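Uncharacterized protein (Staphylococcus aureus, PDB 4YBV) is a hot dog fold thioesterase that probably hydrolyses the thioester bond of acyl-CoA or related acyl thioesters. Local coordinates at residues 16-20 against 21-25. The protein carries 1 engineered substitution. Sequence-based numbering, arbitrary orientation.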
loop_
_atom_site.group_PDB
_atom_site.type_symbol
_atom_site.label_atom_id
_atom_site.label_comp_id
_atom_site.label_asym_id
_atom_site.label_seq_id
_atom_site.Cartn_x
_atom_site.Cartn_y
_atom_site.Cartn_z
ATOM N N ASP A 16 17.418 -20.184 -1.073
ATOM C CA ASP A 16 18.862 -20.106 -1.213
ATOM C C ASP A 16 19.571 -19.863 0.121
ATOM O O ASP A 16 20.715 -20.303 0.295
ATOM C CB ASP A 16 19.223 -19.035 -2.226
ATOM C CG ASP A 16 18.660 -19.345 -3.589
ATOM O OD1 ASP A 16 18.677 -20.530 -4.030
ATOM O OD2 ASP A 16 18.131 -18.417 -4.195
ATOM N N HIS A 17 18.900 -19.178 1.048
ATOM C CA HIS A 17 19.478 -18.852 2.352
ATOM C C HIS A 17 18.404 -18.383 3.313
ATOM O O HIS A 17 17.447 -17.681 2.923
ATOM C CB HIS A 17 20.563 -17.763 2.240
ATOM C CG HIS A 17 21.134 -17.328 3.560
ATOM N ND1 HIS A 17 21.673 -18.213 4.474
ATOM C CD2 HIS A 17 21.251 -16.095 4.121
ATOM C CE1 HIS A 17 22.092 -17.544 5.535
ATOM N NE2 HIS A 17 21.858 -16.259 5.347
ATOM N N GLN A 18 18.598 -18.761 4.573
ATOM C CA GLN A 18 17.738 -18.387 5.680
ATOM C C GLN A 18 18.582 -18.089 6.908
ATOM O O GLN A 18 19.454 -18.879 7.247
ATOM C CB GLN A 18 16.801 -19.531 6.055
ATOM C CG GLN A 18 15.639 -19.753 5.189
ATOM C CD GLN A 18 14.887 -21.001 5.625
ATOM O OE1 GLN A 18 13.717 -20.938 5.979
ATOM N NE2 GLN A 18 15.561 -22.136 5.597
ATOM N N GLU A 19 18.303 -17.001 7.594
ATOM C CA GLU A 19 18.800 -16.820 8.964
ATOM C C GLU A 19 17.745 -16.009 9.659
ATOM O O GLU A 19 16.846 -15.520 9.009
ATOM C CB GLU A 19 20.168 -16.137 9.006
ATOM C CG GLU A 19 20.346 -14.973 8.023
ATOM C CD GLU A 19 21.727 -14.320 8.117
ATOM O OE1 GLU A 19 22.486 -14.302 7.111
ATOM O OE2 GLU A 19 22.035 -13.828 9.212
ATOM N N ASP A 20 17.820 -15.877 10.968
ATOM C CA ASP A 20 16.797 -15.095 11.655
ATOM C C ASP A 20 16.687 -13.690 11.043
ATOM O O ASP A 20 17.702 -13.029 10.814
ATOM C CB ASP A 20 17.097 -15.036 13.159
ATOM C CG ASP A 20 16.579 -16.275 13.897
ATOM O OD1 ASP A 20 16.337 -17.313 13.234
ATOM O OD2 ASP A 20 16.387 -16.210 15.131
ATOM N N GLY A 21 15.456 -13.279 10.702
ATOM C CA GLY A 21 15.211 -11.981 10.086
ATOM C C GLY A 21 15.594 -11.871 8.624
ATOM O O GLY A 21 15.606 -10.767 8.046
ATOM N N LEU A 22 15.897 -12.997 7.985
ATOM C CA LEU A 22 16.333 -12.903 6.600
ATOM C C LEU A 22 15.978 -14.163 5.828
ATOM O O LEU A 22 16.259 -15.302 6.273
ATOM C CB LEU A 22 17.840 -12.644 6.528
ATOM C CG LEU A 22 18.503 -12.567 5.159
ATOM C CD1 LEU A 22 18.009 -11.340 4.369
ATOM C CD2 LEU A 22 20.028 -12.570 5.315
ATOM N N VAL A 23 15.330 -13.966 4.682
ATOM C CA VAL A 23 15.034 -15.083 3.789
ATOM C C VAL A 23 15.363 -14.734 2.340
ATOM O O VAL A 23 14.983 -13.692 1.826
ATOM C CB VAL A 23 13.559 -15.512 3.895
ATOM C CG1 VAL A 23 13.277 -16.658 2.923
ATOM C CG2 VAL A 23 13.258 -15.945 5.302
ATOM N N VAL A 24 16.086 -15.608 1.676
ATOM C CA VAL A 24 16.394 -15.400 0.282
ATOM C C VAL A 24 15.800 -16.595 -0.458
ATOM O O VAL A 24 16.218 -17.739 -0.226
ATOM C CB VAL A 24 17.948 -15.258 0.049
ATOM C CG1 VAL A 24 18.269 -14.890 -1.399
ATOM C CG2 VAL A 24 18.535 -14.209 1.020
ATOM N N ILE A 25 14.804 -16.335 -1.309
ATOM C CA ILE A 25 14.177 -17.380 -2.159
ATOM C C ILE A 25 14.177 -16.995 -3.608
ATOM O O ILE A 25 13.890 -15.858 -3.933
ATOM C CB ILE A 25 12.693 -17.611 -1.821
ATOM C CG1 ILE A 25 12.433 -17.491 -0.354
ATOM C CG2 ILE A 25 12.223 -18.945 -2.317
ATOM C CD1 ILE A 25 11.008 -17.824 -0.075
#
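Glu19 and Leu22 sit side by side at the tip of a beta hairpin, the first two strands of the hot dog fold. Strand 14-19 is an edge strand of the sheet within the chain, and 22-28 joins it to strand 85-95. A type II turn from Glu19 to Leu22 links the two, with Gly21 at positive phi in its third position.

The side chain of Glu19 can be followed outward. CB sets CG between the backbone N and the carbonyl carbon (chi1 41°), which brings the chain alongside Leu22. CG then packs on Leu22 CD2 at 3.6 Å and also touches Leu22 CB. The chain stays extended, and CD passes alongside the same methyl. At the tip, OE1 lies 3.5 Å from Leu22 CD2 and accepts a hydrogen bond from His17 NE2 at 2.7 Å. This bond is almost straight, 179° at the hydrogen. It lies in the imidazole plane and meets the carboxylate on its anti side. The bond probably restricts rotation of the ring. Leu22 CD2 also meets the edge of that ring, 3.9 Å from His17 CD2. Glu19, His17, Leu22 and Val24 are on one face of the sheet. Gln18 and Val23 point to the other, where helix 42-60 packs; Gln18 OE1 is bonded there to Asn59 ND2.

The backbones pair in antiparallel fashion. Glu19 and Leu22 exchange two hydrogen bonds next to the turn. At the far end Asp16 and His17 both face Val24, a classic beta bulge. Val24 N gives its hydrogen to His17 O, while Val24 O accepts two, from Asp16 N at 2.9 Å and from His17 N at 3.3 Å.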